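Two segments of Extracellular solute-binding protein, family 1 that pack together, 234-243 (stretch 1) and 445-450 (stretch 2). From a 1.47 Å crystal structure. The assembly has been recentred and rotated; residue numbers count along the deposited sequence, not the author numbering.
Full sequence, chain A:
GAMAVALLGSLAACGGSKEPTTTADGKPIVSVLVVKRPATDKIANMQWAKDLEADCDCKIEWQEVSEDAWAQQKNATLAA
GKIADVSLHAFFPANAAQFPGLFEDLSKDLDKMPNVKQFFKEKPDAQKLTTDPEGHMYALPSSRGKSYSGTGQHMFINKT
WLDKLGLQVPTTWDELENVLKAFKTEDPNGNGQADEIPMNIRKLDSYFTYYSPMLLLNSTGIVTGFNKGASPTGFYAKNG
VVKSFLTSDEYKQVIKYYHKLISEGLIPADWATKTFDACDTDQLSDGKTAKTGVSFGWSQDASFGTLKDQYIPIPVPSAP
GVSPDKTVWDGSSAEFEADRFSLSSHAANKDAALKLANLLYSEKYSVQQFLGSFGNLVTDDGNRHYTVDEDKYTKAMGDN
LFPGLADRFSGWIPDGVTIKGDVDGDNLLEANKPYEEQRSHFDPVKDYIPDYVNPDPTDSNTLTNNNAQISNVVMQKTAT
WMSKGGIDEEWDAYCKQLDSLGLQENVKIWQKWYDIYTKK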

# COMPACT_ATOMS: atom_id res chain seq x y z
N GLY A 234 -8.82 -1.24 11.55
CA GLY A 234 -10.21 -1.48 11.82
C GLY A 234 -11.12 -0.26 11.84
O GLY A 234 -12.23 -0.36 12.36
N PHE A 235 -10.70 0.87 11.28
CA PHE A 235 -11.48 2.10 11.32
C PHE A 235 -11.93 2.55 9.93
O PHE A 235 -11.30 2.23 8.92
CB PHE A 235 -10.70 3.22 12.02
CG PHE A 235 -10.29 2.82 13.40
CD1 PHE A 235 -11.18 2.92 14.45
CD2 PHE A 235 -9.07 2.19 13.62
CE1 PHE A 235 -10.84 2.47 15.72
CE2 PHE A 235 -8.72 1.74 14.88
CZ PHE A 235 -9.60 1.88 15.93
N TYR A 236 -13.04 3.29 9.91
CA TYR A 236 -13.57 3.86 8.69
C TYR A 236 -14.29 5.15 9.04
O TYR A 236 -14.44 5.50 10.21
CB TYR A 236 -14.53 2.92 7.97
CG TYR A 236 -15.87 2.67 8.61
CD1 TYR A 236 -15.99 1.78 9.68
CD2 TYR A 236 -17.01 3.28 8.12
CE1 TYR A 236 -17.21 1.53 10.25
CE2 TYR A 236 -18.23 3.05 8.69
CZ TYR A 236 -18.33 2.16 9.75
OH TYR A 236 -19.54 1.87 10.35
N ALA A 237 -14.72 5.85 8.01
CA ALA A 237 -15.51 7.06 8.18
C ALA A 237 -16.69 7.04 7.23
O ALA A 237 -16.60 6.49 6.12
CB ALA A 237 -14.70 8.34 7.94
N LYS A 238 -17.79 7.64 7.66
CA LYS A 238 -18.93 7.85 6.77
C LYS A 238 -19.61 9.13 7.22
O LYS A 238 -19.85 9.31 8.42
CB LYS A 238 -19.91 6.68 6.87
CG LYS A 238 -20.45 6.19 5.56
CD LYS A 238 -21.55 5.16 5.75
CE LYS A 238 -21.04 3.75 5.55
NZ LYS A 238 -22.20 2.82 5.43
N ASN A 239 -19.88 10.03 6.28
CA ASN A 239 -20.56 11.29 6.60
C ASN A 239 -19.81 12.08 7.66
O ASN A 239 -20.41 12.77 8.48
CB ASN A 239 -21.99 11.04 7.10
CG ASN A 239 -22.75 10.09 6.24
OD1 ASN A 239 -23.17 9.00 6.69
ND2 ASN A 239 -22.92 10.45 5.01
N GLY A 240 -18.48 12.00 7.67
CA GLY A 240 -17.65 12.74 8.61
C GLY A 240 -17.57 12.15 10.00
O GLY A 240 -17.03 12.80 10.91
N VAL A 241 -18.10 10.94 10.19
CA VAL A 241 -18.15 10.27 11.48
C VAL A 241 -17.25 9.05 11.40
O VAL A 241 -17.43 8.19 10.52
CB VAL A 241 -19.59 9.86 11.85
CG1 VAL A 241 -19.64 9.20 13.21
CG2 VAL A 241 -20.54 11.07 11.78
N VAL A 242 -16.29 8.96 12.32
CA VAL A 242 -15.37 7.83 12.38
C VAL A 242 -15.99 6.73 13.23
O VAL A 242 -16.54 6.99 14.32
CB VAL A 242 -14.02 8.28 12.95
CG1 VAL A 242 -13.16 7.06 13.24
CG2 VAL A 242 -13.31 9.22 11.97
N LYS A 243 -15.87 5.49 12.76
CA LYS A 243 -16.34 4.31 13.46
C LYS A 243 -15.31 3.20 13.30
O LYS A 243 -14.40 3.27 12.48
CB LYS A 243 -17.72 3.89 12.97
CG LYS A 243 -18.76 5.00 13.13
CD LYS A 243 -20.07 4.63 12.54
CE LYS A 243 -21.10 5.71 12.84
NZ LYS A 243 -22.45 5.29 12.33
N VAL A 445 -13.12 12.64 1.47
CA VAL A 445 -12.87 13.25 2.76
C VAL A 445 -13.89 12.82 3.81
O VAL A 445 -13.52 12.52 4.94
CB VAL A 445 -12.84 14.78 2.64
CG1 VAL A 445 -12.69 15.41 4.01
CG2 VAL A 445 -11.74 15.22 1.72
N LYS A 446 -15.18 12.77 3.45
CA LYS A 446 -16.22 12.49 4.43
C LYS A 446 -16.44 10.99 4.66
O LYS A 446 -16.92 10.61 5.73
CB LYS A 446 -17.53 13.17 4.04
CG LYS A 446 -17.34 14.69 3.97
CD LYS A 446 -18.63 15.47 4.05
CE LYS A 446 -19.38 15.40 2.76
NZ LYS A 446 -20.76 15.97 2.98
N ASP A 447 -16.05 10.13 3.70
CA ASP A 447 -16.33 8.70 3.76
C ASP A 447 -15.04 7.87 3.78
O ASP A 447 -15.07 6.68 3.45
CB ASP A 447 -17.22 8.26 2.59
CG ASP A 447 -18.52 9.03 2.49
OD1 ASP A 447 -19.09 9.37 3.54
OD2 ASP A 447 -18.99 9.25 1.36
N TYR A 448 -13.93 8.49 4.14
CA TYR A 448 -12.61 7.86 4.12
C TYR A 448 -11.73 8.68 5.04
O TYR A 448 -11.70 9.91 4.92
CB TYR A 448 -12.05 7.91 2.68
CG TYR A 448 -10.70 7.25 2.48
CD1 TYR A 448 -10.62 5.91 2.20
CD2 TYR A 448 -9.51 7.98 2.55
CE1 TYR A 448 -9.39 5.30 2.00
CE2 TYR A 448 -8.29 7.38 2.34
CZ TYR A 448 -8.25 6.04 2.08
OH TYR A 448 -7.02 5.44 1.90
N ILE A 449 -11.04 8.03 5.97
CA ILE A 449 -10.08 8.72 6.83
C ILE A 449 -8.84 9.02 6.00
O ILE A 449 -8.14 8.08 5.61
CB ILE A 449 -9.73 7.87 8.05
CG1 ILE A 449 -10.99 7.54 8.87
CG2 ILE A 449 -8.67 8.58 8.88
CD1 ILE A 449 -10.76 6.42 9.86
N PRO A 450 -8.56 10.28 5.67
CA PRO A 450 -7.44 10.55 4.75
C PRO A 450 -6.11 10.05 5.27
O PRO A 450 -5.84 9.98 6.48
CB PRO A 450 -7.46 12.08 4.59
CG PRO A 450 -8.89 12.44 4.80
CD PRO A 450 -9.33 11.51 5.92
O HOH W 1 -13.92 4.67 5.17
O HOH W 2 -20.61 11.73 2.94

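What does the hairpin of stretch 1 offer its partner? Residues 235-238 and 241-243 form two strands joined by a type I' turn from Lys238 to Val241, and within it the strands satisfy one another: Lys238 N donates to Val241 O at 2.9 Å and Val241 N returns a bond to Lys238 O at 3.0 Å. The amides of Asn239 and Gly240, at the centre of the turn, are left for stretch 2. Gly240 N donates to Lys446 O at 2.9 Å, and Asn239 N to the carboxylate oxygen Asp447 OD1, also at 2.9 Å and almost perfectly straight, with 176° at the hydrogen. Both turn residues have positive phi, a conformation that favours glycine at Gly240 and that asparagine tolerates well at Asn239.

How is Asp447 placed to serve the turn? Its CA-to-CB bond points sideways, but with chi1 at -56° (m) the end of the side chain comes nearer the hairpin. Asp447 OD1 also accepts from water 2 at 2.9 Å, and that water in turn accepts a weak bond from Asn239 ND2 at 3.4 Å, so a second, water-mediated link runs beside the direct one. The other carboxylate oxygen, OD2, is bonded just outside the stretches. An aspartate suits the site in that its carboxylate supplies an acceptor, OD1, that meets the Asn239 amide head-on.

Which polar atoms are less well served? Ala237 O lies 3.1 Å from Asp447 O; two acceptors cannot bond each other, and water 1 bridges the backbones, donating to Asp447 O at 2.9 Å and accepting from Ala237 N at 3.2 Å. Asp447 CA approaches Ala237 O at 3.2 Å, a CA-H...O contact. Tyr448 N is buried here without a partner anywhere in the model; its nearest acceptor across the contact, Ala237 O, is 3.9 Å away.

Where is the apolar part of the contact? It centres on Ile449, whose CA-to-CB bond points toward the hairpin and which has the largest covered area of any residue here. Ile449 CG1 lies 3.9 Å from Ala237 CB, while Ile449 CD1 reaches Phe235 CB at 3.9 Å and Val242 CG1 at 4.2 Å, touching side chains from both strands. The CA-to-CB bond of Ala237 also points toward stretch 2, and Ala237 CB lies 3.9 Å from Lys446 O. Altogether the two stretches bury 356 Å², combining this greasy patch with the polar clasp at the turn.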